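Local coordinates for putative tetR family transcriptional regulator (Streptomyces coelicolor A3, PDB 2Q24), which probably binds DNA as a transcription factor of the tetR family through a predicted helix-turn-helix motif, and forms a dimer unusual for that family, at residues E88-W93 / T134-A139; A71-S76 / Q127-A132; T153-A158 / L181-L186; L84-A89 / A143-S148. All blocks are in the same frame, centred on the assembly; numbering follows the deposited sequence.

Contact 1 (E88-W93 / T134-A139); sequences EALRAW and TALMDA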
loop_
_atom_site.group_PDB
_atom_site.type_symbol
_atom_site.label_atom_id
_atom_site.label_comp_id
_atom_site.label_asym_id
_atom_site.label_seq_id
_atom_site.Cartn_x
_atom_site.Cartn_y
_atom_site.Cartn_z
ATOM N N GLU B 88 -2.796 18.424 12.955
ATOM C CA GLU B 88 -3.041 17.443 14.023
ATOM C C GLU B 88 -3.263 16.055 13.467
ATOM O O GLU B 88 -2.821 15.076 14.092
ATOM C CB GLU B 88 -4.234 17.888 14.847
ATOM C CG GLU B 88 -3.905 19.091 15.703
ATOM C CD GLU B 88 -5.044 19.506 16.626
ATOM O OE1 GLU B 88 -5.894 18.665 17.035
ATOM O OE2 GLU B 88 -5.101 20.716 16.962
ATOM N N ALA B 89 -3.936 15.935 12.317
ATOM C CA ALA B 89 -3.906 14.616 11.609
ATOM C C ALA B 89 -2.466 14.115 11.359
ATOM O O ALA B 89 -2.115 12.954 11.677
ATOM C CB ALA B 89 -4.756 14.620 10.282
ATOM N N LEU B 90 -1.628 14.962 10.734
ATOM C CA LEU B 90 -0.212 14.653 10.552
ATOM C C LEU B 90 0.465 14.204 11.867
ATOM O O LEU B 90 1.050 13.127 11.913
ATOM C CB LEU B 90 0.492 15.877 9.894
ATOM C CG LEU B 90 2.008 15.760 9.764
ATOM C CD1 LEU B 90 2.359 14.546 8.791
ATOM C CD2 LEU B 90 2.435 17.147 9.198
ATOM N N ARG B 91 0.293 14.966 12.949
ATOM C CA ARG B 91 0.880 14.621 14.242
ATOM C C ARG B 91 0.442 13.230 14.729
ATOM O O ARG B 91 1.264 12.428 15.134
ATOM C CB ARG B 91 0.522 15.710 15.287
ATOM C CG ARG B 91 0.860 15.374 16.758
ATOM C CD ARG B 91 0.674 16.579 17.698
ATOM N NE ARG B 91 1.195 17.847 17.137
ATOM C CZ ARG B 91 2.407 18.386 17.361
ATOM N NH1 ARG B 91 3.297 17.823 18.164
ATOM N NH2 ARG B 91 2.720 19.515 16.772
ATOM N N ALA B 92 -0.879 12.964 14.707
ATOM C CA ALA B 92 -1.376 11.640 15.163
ATOM C C ALA B 92 -0.789 10.544 14.313
ATOM O O ALA B 92 -0.338 9.495 14.813
ATOM C CB ALA B 92 -2.901 11.586 15.162
ATOM N N TRP B 93 -0.747 10.773 13.007
ATOM C CA TRP B 93 -0.203 9.749 12.113
ATOM C C TRP B 93 1.292 9.496 12.313
ATOM O O TRP B 93 1.760 8.373 12.218
ATOM C CB TRP B 93 -0.486 10.156 10.655
ATOM C CG TRP B 93 -0.104 9.075 9.637
ATOM C CD1 TRP B 93 -0.911 8.069 9.137
ATOM C CD2 TRP B 93 1.166 8.929 9.023
ATOM N NE1 TRP B 93 -0.191 7.301 8.226
ATOM C CE2 TRP B 93 1.092 7.801 8.146
ATOM C CE3 TRP B 93 2.385 9.633 9.139
ATOM C CZ2 TRP B 93 2.172 7.405 7.352
ATOM C CZ3 TRP B 93 3.491 9.223 8.334
ATOM C CH2 TRP B 93 3.374 8.101 7.481
ATOM N N THR B 134 2.717 12.392 2.056
ATOM C CA THR B 134 2.397 13.467 1.098
ATOM C C THR B 134 0.938 13.960 1.211
ATOM O O THR B 134 0.678 15.181 1.183
ATOM C CB THR B 134 2.708 12.979 -0.354
ATOM O OG1 THR B 134 4.112 12.706 -0.444
ATOM C CG2 THR B 134 2.332 14.033 -1.396
ATOM N N ALA B 135 -0.012 13.025 1.333
ATOM C CA ALA B 135 -1.417 13.394 1.482
ATOM C C ALA B 135 -1.656 14.294 2.725
ATOM O O ALA B 135 -2.294 15.374 2.621
ATOM C CB ALA B 135 -2.341 12.154 1.467
ATOM N N LEU B 136 -1.041 13.896 3.831
ATOM C CA LEU B 136 -1.119 14.655 5.108
ATOM C C LEU B 136 -0.464 16.018 4.950
ATOM O O LEU B 136 -1.053 17.055 5.330
ATOM C CB LEU B 136 -0.476 13.839 6.210
ATOM C CG LEU B 136 -1.298 12.603 6.711
ATOM C CD1 LEU B 136 -0.230 11.716 7.445
ATOM C CD2 LEU B 136 -2.500 12.977 7.573
HETATM N N MSE B 137 0.751 16.040 4.402
HETATM C CA MSE B 137 1.484 17.314 4.275
HETATM C C MSE B 137 0.848 18.253 3.242
HETATM O O MSE B 137 0.771 19.443 3.494
HETATM C CB MSE B 137 2.960 17.047 3.993
HETATM C CG MSE B 137 3.539 16.160 5.098
HETATM SE SE MSE B 137 5.453 15.944 4.764
HETATM C CE MSE B 137 6.061 17.771 4.884
ATOM N N ASP B 138 0.334 17.705 2.141
ATOM C CA ASP B 138 -0.386 18.514 1.177
ATOM C C ASP B 138 -1.592 19.180 1.865
ATOM O O ASP B 138 -1.835 20.385 1.662
ATOM C CB ASP B 138 -0.883 17.658 0.005
ATOM C CG ASP B 138 0.212 17.338 -0.985
ATOM O OD1 ASP B 138 1.371 17.811 -0.812
ATOM O OD2 ASP B 138 -0.102 16.600 -1.958
ATOM N N ALA B 139 -2.349 18.421 2.653
ATOM C CA ALA B 139 -3.567 19.030 3.285
ATOM C C ALA B 139 -3.160 20.097 4.305
ATOM O O ALA B 139 -3.783 21.164 4.400
ATOM C CB ALA B 139 -4.429 17.969 3.962
#

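Contact 2 (A71-S76 / Q127-A132); sequences ARLCDS and QLIQSA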
loop_
_atom_site.group_PDB
_atom_site.type_symbol
_atom_site.label_atom_id
_atom_site.label_comp_id
_atom_site.label_asym_id
_atom_site.label_seq_id
_atom_site.Cartn_x
_atom_site.Cartn_y
_atom_site.Cartn_z
ATOM N N ALA B 71 -0.365 -1.396 5.406
ATOM C CA ALA B 71 -1.631 -0.951 4.843
ATOM C C ALA B 71 -2.487 -0.259 5.905
ATOM O O ALA B 71 -3.101 0.788 5.637
ATOM C CB ALA B 71 -2.372 -2.108 4.218
ATOM N N ARG B 72 -2.518 -0.785 7.123
ATOM C CA ARG B 72 -3.285 -0.086 8.177
ATOM C C ARG B 72 -2.764 1.347 8.435
ATOM O O ARG B 72 -3.564 2.263 8.594
ATOM C CB ARG B 72 -3.341 -0.896 9.465
ATOM C CG ARG B 72 -4.315 -2.077 9.264
ATOM C CD ARG B 72 -4.520 -2.862 10.579
ATOM N NE ARG B 72 -3.397 -3.765 10.810
ATOM N N LEU B 73 -1.446 1.511 8.422
ATOM C CA LEU B 73 -0.811 2.806 8.608
ATOM C C LEU B 73 -1.229 3.770 7.480
ATOM O O LEU B 73 -1.642 4.896 7.740
ATOM C CB LEU B 73 0.708 2.636 8.650
ATOM C CG LEU B 73 1.482 3.952 8.701
ATOM C CD1 LEU B 73 1.164 4.695 10.007
ATOM C CD2 LEU B 73 2.989 3.670 8.573
ATOM N N CYS B 74 -1.134 3.316 6.226
ATOM C CA CYS B 74 -1.483 4.145 5.097
ATOM C C CYS B 74 -2.963 4.508 5.031
ATOM O O CYS B 74 -3.333 5.644 4.734
ATOM C CB CYS B 74 -1.020 3.483 3.776
ATOM S SG CYS B 74 0.780 3.353 3.670
ATOM N N ASP B 75 -3.789 3.552 5.402
ATOM C CA ASP B 75 -5.214 3.653 5.168
ATOM C C ASP B 75 -5.883 4.451 6.307
ATOM O O ASP B 75 -7.069 4.681 6.243
ATOM C CB ASP B 75 -5.781 2.233 5.096
ATOM C CG ASP B 75 -5.402 1.493 3.773
ATOM O OD1 ASP B 75 -4.891 2.109 2.859
ATOM O OD2 ASP B 75 -5.604 0.273 3.720
ATOM N N SER B 76 -5.124 4.786 7.350
ATOM C CA SER B 76 -5.644 5.621 8.417
ATOM C C SER B 76 -5.758 7.090 7.963
ATOM O O SER B 76 -6.458 7.873 8.623
ATOM C CB SER B 76 -4.725 5.545 9.690
ATOM O OG SER B 76 -3.452 6.108 9.431
ATOM N N GLN B 127 7.052 3.511 -0.857
ATOM C CA GLN B 127 6.290 4.420 -1.729
ATOM C C GLN B 127 4.888 4.680 -1.162
ATOM O O GLN B 127 4.385 5.808 -1.186
ATOM C CB GLN B 127 6.185 3.821 -3.142
ATOM C CG GLN B 127 7.547 3.537 -3.812
ATOM C CD GLN B 127 8.085 2.102 -3.633
ATOM O OE1 GLN B 127 8.373 1.635 -2.518
ATOM N NE2 GLN B 127 8.270 1.418 -4.762
ATOM N N LEU B 128 4.223 3.620 -0.715
ATOM C CA LEU B 128 2.857 3.752 -0.162
ATOM C C LEU B 128 2.884 4.700 1.058
ATOM O O LEU B 128 2.041 5.605 1.202
ATOM C CB LEU B 128 2.333 2.372 0.267
ATOM C CG LEU B 128 1.992 1.362 -0.846
ATOM C CD1 LEU B 128 1.790 -0.034 -0.214
ATOM C CD2 LEU B 128 0.727 1.811 -1.540
ATOM N N ILE B 129 3.867 4.476 1.938
ATOM C CA ILE B 129 3.921 5.261 3.181
ATOM C C ILE B 129 4.355 6.685 2.882
ATOM O O ILE B 129 3.815 7.631 3.431
ATOM C CB ILE B 129 4.919 4.665 4.152
ATOM C CG1 ILE B 129 4.376 3.316 4.661
ATOM C CG2 ILE B 129 5.139 5.665 5.325
ATOM C CD1 ILE B 129 5.443 2.459 5.345
ATOM N N GLN B 130 5.310 6.844 1.999
ATOM C CA GLN B 130 5.645 8.235 1.549
ATOM C C GLN B 130 4.443 8.984 0.956
ATOM O O GLN B 130 4.261 10.209 1.169
ATOM C CB GLN B 130 6.842 8.236 0.626
ATOM C CG GLN B 130 8.122 8.121 1.468
ATOM C CD GLN B 130 9.435 8.060 0.662
ATOM O OE1 GLN B 130 10.536 7.821 1.208
ATOM N NE2 GLN B 130 9.320 8.270 -0.619
ATOM N N SER B 131 3.581 8.263 0.234
ATOM C CA SER B 131 2.414 8.908 -0.349
ATOM C C SER B 131 1.402 9.299 0.697
ATOM O O SER B 131 0.762 10.331 0.572
ATOM C CB SER B 131 1.788 8.002 -1.417
ATOM O OG SER B 131 0.784 8.698 -2.151
ATOM N N ALA B 132 1.283 8.486 1.755
ATOM C CA ALA B 132 0.366 8.795 2.881
ATOM C C ALA B 132 0.850 10.080 3.547
ATOM O O ALA B 132 0.077 10.971 3.894
ATOM C CB ALA B 132 0.390 7.636 3.886
#

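Contact 3 (T153-A158 / L181-L186); sequences TDMFAA and LVLDGL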
loop_
_atom_site.group_PDB
_atom_site.type_symbol
_atom_site.label_atom_id
_atom_site.label_comp_id
_atom_site.label_asym_id
_atom_site.label_seq_id
_atom_site.Cartn_x
_atom_site.Cartn_y
_atom_site.Cartn_z
ATOM N N THR B 153 9.878 12.820 1.249
ATOM C CA THR B 153 10.955 11.832 1.430
ATOM C C THR B 153 11.883 12.235 2.610
ATOM O O THR B 153 12.487 11.387 3.299
ATOM C CB THR B 153 11.742 11.594 0.146
ATOM O OG1 THR B 153 12.760 10.629 0.419
ATOM C CG2 THR B 153 12.365 12.835 -0.319
ATOM N N ASP B 154 12.004 13.542 2.808
ATOM C CA ASP B 154 12.816 14.038 3.919
ATOM C C ASP B 154 12.083 13.823 5.228
ATOM O O ASP B 154 12.666 13.419 6.223
ATOM C CB ASP B 154 13.148 15.534 3.746
ATOM C CG ASP B 154 14.167 15.794 2.675
ATOM O OD1 ASP B 154 14.884 14.862 2.229
ATOM O OD2 ASP B 154 14.278 16.971 2.302
HETATM N N MSE B 155 10.778 14.076 5.244
HETATM C CA MSE B 155 10.018 13.834 6.447
HETATM C C MSE B 155 10.061 12.335 6.781
HETATM O O MSE B 155 10.128 11.921 7.945
HETATM C CB MSE B 155 8.578 14.337 6.247
HETATM C CG MSE B 155 7.764 14.275 7.464
HETATM SE SE MSE B 155 8.456 15.631 8.834
HETATM C CE MSE B 155 7.013 15.206 10.076
ATOM N N PHE B 156 9.973 11.494 5.745
ATOM C CA PHE B 156 10.053 10.074 6.019
ATOM C C PHE B 156 11.377 9.732 6.739
ATOM O O PHE B 156 11.424 8.974 7.706
ATOM C CB PHE B 156 9.924 9.293 4.710
ATOM C CG PHE B 156 9.890 7.791 4.895
ATOM C CD1 PHE B 156 8.676 7.081 4.745
ATOM C CD2 PHE B 156 11.053 7.069 5.134
ATOM C CE1 PHE B 156 8.648 5.695 4.839
ATOM C CE2 PHE B 156 11.019 5.673 5.274
ATOM C CZ PHE B 156 9.771 4.992 5.150
ATOM N N ALA B 157 12.472 10.266 6.221
ATOM C CA ALA B 157 13.799 9.970 6.789
ATOM C C ALA B 157 13.903 10.513 8.230
ATOM O O ALA B 157 14.536 9.935 9.072
ATOM C CB ALA B 157 14.855 10.615 5.928
ATOM N N ALA B 158 13.279 11.653 8.469
ATOM C CA ALA B 158 13.269 12.236 9.853
ATOM C C ALA B 158 12.573 11.304 10.807
ATOM O O ALA B 158 13.084 10.954 11.870
ATOM C CB ALA B 158 12.566 13.661 9.804
ATOM N N LEU B 181 9.638 18.232 17.999
ATOM C CA LEU B 181 10.689 19.083 17.443
ATOM C C LEU B 181 10.565 19.100 15.935
ATOM O O LEU B 181 10.626 20.168 15.305
ATOM C CB LEU B 181 12.079 18.588 17.844
ATOM C CG LEU B 181 13.278 19.312 17.268
ATOM C CD1 LEU B 181 13.317 20.804 17.662
ATOM C CD2 LEU B 181 14.518 18.609 17.777
ATOM N N VAL B 182 10.371 17.920 15.353
ATOM C CA VAL B 182 10.244 17.810 13.857
ATOM C C VAL B 182 8.990 18.532 13.366
ATOM O O VAL B 182 9.055 19.299 12.406
ATOM C CB VAL B 182 10.229 16.325 13.414
ATOM C CG1 VAL B 182 9.754 16.198 11.977
ATOM C CG2 VAL B 182 11.647 15.756 13.564
ATOM N N LEU B 183 7.862 18.332 14.056
ATOM C CA LEU B 183 6.627 19.034 13.684
ATOM C C LEU B 183 6.760 20.536 13.860
ATOM O O LEU B 183 6.240 21.298 13.031
ATOM C CB LEU B 183 5.388 18.481 14.414
ATOM C CG LEU B 183 5.164 16.993 14.009
ATOM C CD1 LEU B 183 4.227 16.366 14.999
ATOM C CD2 LEU B 183 4.643 16.858 12.608
ATOM N N ASP B 184 7.505 20.966 14.882
ATOM C CA ASP B 184 7.804 22.406 15.029
ATOM C C ASP B 184 8.661 22.969 13.884
ATOM O O ASP B 184 8.495 24.139 13.508
ATOM C CB ASP B 184 8.445 22.724 16.377
ATOM C CG ASP B 184 7.443 22.675 17.509
ATOM O OD1 ASP B 184 6.203 22.594 17.235
ATOM O OD2 ASP B 184 7.907 22.639 18.659
ATOM N N GLY B 185 9.538 22.153 13.310
ATOM C CA GLY B 185 10.313 22.586 12.115
ATOM C C GLY B 185 9.371 22.856 10.920
ATOM O O GLY B 185 9.766 23.540 9.967
ATOM N N LEU B 186 8.137 22.308 10.979
ATOM C CA LEU B 186 7.178 22.457 9.876
ATOM C C LEU B 186 6.378 23.744 10.023
ATOM O O LEU B 186 5.607 24.098 9.132
ATOM C CB LEU B 186 6.176 21.279 9.870
ATOM C CG LEU B 186 6.831 19.925 9.514
ATOM C CD1 LEU B 186 5.718 18.867 9.486
ATOM C CD2 LEU B 186 7.648 19.938 8.209
#

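Contact 4 (L84-A89 / A143-S148); sequences LPPAEA and AGEIRS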
loop_
_atom_site.group_PDB
_atom_site.type_symbol
_atom_site.label_atom_id
_atom_site.label_comp_id
_atom_site.label_asym_id
_atom_site.label_seq_id
_atom_site.Cartn_x
_atom_site.Cartn_y
_atom_site.Cartn_z
ATOM N N LEU B 84 -9.690 15.418 12.257
ATOM C CA LEU B 84 -8.777 16.371 12.857
ATOM C C LEU B 84 -8.317 17.453 11.881
ATOM O O LEU B 84 -8.199 17.192 10.683
ATOM C CB LEU B 84 -7.497 15.632 13.317
ATOM C CG LEU B 84 -7.678 14.613 14.441
ATOM C CD1 LEU B 84 -6.354 13.838 14.590
ATOM C CD2 LEU B 84 -8.053 15.367 15.787
ATOM N N PRO B 85 -7.998 18.649 12.411
ATOM C CA PRO B 85 -7.358 19.666 11.566
ATOM C C PRO B 85 -6.083 19.030 11.009
ATOM O O PRO B 85 -5.475 18.150 11.670
ATOM C CB PRO B 85 -6.976 20.756 12.564
ATOM C CG PRO B 85 -7.838 20.521 13.771
ATOM C CD PRO B 85 -8.080 19.065 13.827
ATOM N N PRO B 86 -5.703 19.379 9.758
ATOM C CA PRO B 86 -4.696 18.562 9.093
ATOM C C PRO B 86 -3.331 18.472 9.740
ATOM O O PRO B 86 -2.759 17.381 9.710
ATOM C CB PRO B 86 -4.621 19.124 7.665
ATOM C CG PRO B 86 -5.238 20.459 7.740
ATOM C CD PRO B 86 -6.264 20.414 8.870
ATOM N N ALA B 87 -2.829 19.537 10.368
ATOM C CA ALA B 87 -1.549 19.407 11.094
ATOM C C ALA B 87 -1.644 18.443 12.286
ATOM O O ALA B 87 -0.692 17.741 12.583
ATOM C CB ALA B 87 -1.009 20.803 11.556
ATOM N N GLU B 88 -2.796 18.424 12.955
ATOM C CA GLU B 88 -3.041 17.443 14.023
ATOM C C GLU B 88 -3.263 16.055 13.467
ATOM O O GLU B 88 -2.821 15.076 14.092
ATOM C CB GLU B 88 -4.234 17.888 14.847
ATOM C CG GLU B 88 -3.905 19.091 15.703
ATOM C CD GLU B 88 -5.044 19.506 16.626
ATOM O OE1 GLU B 88 -5.894 18.665 17.035
ATOM O OE2 GLU B 88 -5.101 20.716 16.962
ATOM N N ALA B 89 -3.936 15.935 12.317
ATOM C CA ALA B 89 -3.906 14.616 11.609
ATOM C C ALA B 89 -2.466 14.115 11.359
ATOM O O ALA B 89 -2.115 12.954 11.677
ATOM C CB ALA B 89 -4.756 14.620 10.282
ATOM N N ALA B 143 -3.897 24.265 4.076
ATOM C CA ALA B 143 -4.635 24.949 5.116
ATOM C C ALA B 143 -3.809 26.038 5.811
ATOM O O ALA B 143 -4.290 26.710 6.719
ATOM C CB ALA B 143 -5.187 23.926 6.150
ATOM N N GLY B 144 -2.575 26.216 5.359
ATOM C CA GLY B 144 -1.644 27.156 5.946
ATOM C C GLY B 144 -1.113 26.761 7.310
ATOM O O GLY B 144 -0.547 27.605 8.002
ATOM N N GLU B 145 -1.275 25.488 7.701
ATOM C CA GLU B 145 -0.929 25.076 9.059
ATOM C C GLU B 145 0.509 24.606 9.163
ATOM O O GLU B 145 1.031 24.475 10.279
ATOM C CB GLU B 145 -1.886 23.953 9.532
ATOM C CG GLU B 145 -3.293 24.507 9.808
ATOM C CD GLU B 145 -4.311 23.435 10.243
ATOM O OE1 GLU B 145 -3.918 22.264 10.467
ATOM O OE2 GLU B 145 -5.504 23.780 10.332
ATOM N N ILE B 146 1.091 24.250 8.015
ATOM C CA ILE B 146 2.521 23.977 7.918
ATOM C C ILE B 146 3.090 24.687 6.708
ATOM O O ILE B 146 2.349 25.083 5.761
ATOM C CB ILE B 146 2.890 22.448 7.824
ATOM C CG1 ILE B 146 2.289 21.805 6.573
ATOM C CG2 ILE B 146 2.526 21.718 9.140
ATOM C CD1 ILE B 146 2.966 20.429 6.211
ATOM N N ARG B 147 4.408 24.844 6.710
ATOM C CA ARG B 147 5.132 25.290 5.520
ATOM C C ARG B 147 4.900 24.316 4.381
ATOM O O ARG B 147 4.555 23.139 4.579
ATOM C CB ARG B 147 6.641 25.394 5.810
ATOM C CG ARG B 147 7.226 24.065 6.250
ATOM C CD ARG B 147 8.547 24.245 7.030
ATOM N NE ARG B 147 9.598 24.806 6.144
ATOM C CZ ARG B 147 10.852 24.996 6.535
ATOM N NH1 ARG B 147 11.223 24.720 7.805
ATOM N NH2 ARG B 147 11.736 25.479 5.655
ATOM N N SER B 148 5.102 24.806 3.165
ATOM C CA SER B 148 4.811 23.976 1.988
ATOM C C SER B 148 6.085 23.508 1.264
ATOM O O SER B 148 6.002 22.825 0.220
ATOM C CB SER B 148 3.943 24.761 0.997
ATOM O OG SER B 148 4.657 25.903 0.581
HETATM O O HOH W 1 -3.856 21.591 13.197
#

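Contact 1 (E88-W93 / T134-A139)
The CG of Trp-93 stands anti to its backbone N (chi1 -173°), and the CG of Leu-136 anti to its carbonyl carbon (chi1 -73°), which brings the indole and a leucine methyl together between helices 86-106 and 125-142. Leu-136 CD1 lies 3.3 Å above the indole plane, displaced toward the rim. Its nearest ring atom is Trp-93 CG at 3.4 Å, with CD2 almost as near, so the approach is of the CH-pi kind. The other branch turns to the preceding turn, where Leu-136 CD2 meets Ala-89 CB at 3.9 Å. Leu-90 crosses Leu-136 obliquely, and Leu-90 CD1 lies 3.9 Å from Leu-136 CB and 4.2 Å from CG of the selenomethionine Met-137. Over these segments the helix axes run antiparallel (153°) and approach to 9.2 Å, inside the all-helical C-terminal domain of a tetR-type regulator. The polar end of the indole is satisfied, as Trp-93 NE1 donates to Leu-73 O on helix 58-75. An alanine in place of Trp-93 would probably deprive Leu-136 CD1 of the ring face it lies on and cost Leu-73 O the NE1 donor. All five touching residues are buried and the side-chain contacts between the segments are all apolar, so cohesion here rests on shape and dispersion, with the indole nitrogen's hydrogen bond tying the ring to a third helix.

Contact 2 (A71-S76 / Q127-A132)
Cys-74 and Ala-132 bring their CA atoms to 5.5 Å where helix 58-75 runs nearly parallel to helix 125-142, the segment axes 9.2 Å apart and inclined by 22°. The thiol carries most of the contact. With SG anti to the carbonyl carbon (chi1 -65°), it points into the backbone of the facing helix and lies 3.7 Å from Ile-129 CG1 and 3.9 Å from Leu-128 CB. The same sulfur is 3.6 Å from Leu-128 O. Ala-132 CB covers the base of the cysteine, 4.1 Å from Cys-74 CA. Leu-73 and Ile-129 cross at about a right angle, Leu-73 CD2 touching Ile-129 CG1 at 4.2 Å. Ser-76 OG turns back to Leu-73 O (2.8 Å), tilted 29° from the carbonyl plane; that oxygen also accepts from Trp-93 NE1. As in tetR-family proteins generally, helix 58-75 leads from the N-terminal helix-turn-helix region into the C-terminal domain, and this contact packs its C-terminal part against helix 125-142. The dimer interface runs alongside, with Asp-75 packing on Ser-131 of the second subunit. Small residues, cysteine and alanine, let the backbones come close, and the joint depends on a sulfur packed against aliphatic carbons and a backbone carbonyl.

Contact 3 (T153-A158 / L181-L186)
Selenomethionine Met-155 reaches across to Val-182 at a slant, its selenium and terminal methyl both resting on one valine branch: SE lies 3.4 Å and CE 3.5 Å from Val-182 CG1. The approach of Met-155 CE to Val-182 CG1 is close for two carbons. Against Leu-183 the same chain stands at about a right angle, CE meeting Leu-183 CD2 at 3.8 Å. Leu-186 CD1 approaches CE as well, at 3.9 Å, so the methyl is shared by three side chains of the facing segment. CG of Met-155 is anti to its backbone N (chi1 -174°), and the bend at chi2 (68°) places SE so that CE can extend toward this group. The long side chain spans the gap between segment axes that approach only to 11.6 Å. The two run antiparallel (161°) in the last helical hairpin of the chain, helices 152-165 and 172-185. In many tetR-family regulators the last two helices build the four-helix dimer interface, yet no other chain of the assembly touches either segment here, in keeping with an unusual dimer. Near the outer margin, Ala-158 CB makes a looser contact with Val-182 CG1 at 4.4 Å. Inward, Met-155 packs on Met-137 of helix 125-142, while Leu-183 and Leu-186 rest on Leu-90 of helix 86-106.

Contact 4 (L84-A89 / A143-S148)
Glu-145 meets Pro-86 and Ala-87 in a surface contact, where the loop after helix 125-142 folds over the first turn of helix 86-106. Its central element is a nearly straight hydrogen bond: Ala-87 N donates to Glu-145 OE1 at 2.9 Å with an N-H...O angle of 168°, meeting the oxygen nearly along its C-O axis. Glu-145 has its CG anti to the carbonyl carbon (chi1 -72°), and the chain is extended from there to the carboxylate. Around the carboxylate, the proline ring of Pro-86 stands across the side chain at about a right angle, Pro-86 CD lying 3.4 Å from Glu-145 OE1, with Ala-87 CB at the same distance from that oxygen. A water donates to Glu-145 OE1 (2.8 Å) and weakly accepts from Glu-88 N. Beside this polar centre, Ala-143 CB touches Pro-86 CG at 3.8 Å. Gly-144, with phi 71°, closes the preceding helix in a Schellman motif. An alanine in place of Glu-145 would probably leave the Ala-87 amide without this acceptor and the bridging water without its carboxylate. Pro-85 occupies the N-cap position of helix 86-106, and the amide of Ala-87 lies too early in that helix for a carbonyl partner of the regular pattern; the carboxylate supplies one, and its negative charge would probably interact favourably with the helix N-terminus.

In the fold
Contacts 1, 2 and 3 are largely buried and apolar, whereas contact 4 lies at the surface and depends on a carboxylate and a water. Helix 125-142 serves both contact 1, antiparallel to helix 86-106, and contact 2, nearly parallel to helix 58-75; both also touch the second subunit. Contacts 3 and 4 do not. Contact 3 joins helices 152-165 and 172-185, used by none of the others, and meets contact 1 through Leu-90 and Met-137. Helix 86-106 is gripped at its start by contact 4 and just beyond by contact 1, their centres about 7 Å apart. Contacts 3 and 4 are joined by the backbone hydrogen bond from Arg-147 N to Leu-186 O, while contacts 2 and 4 do not touch.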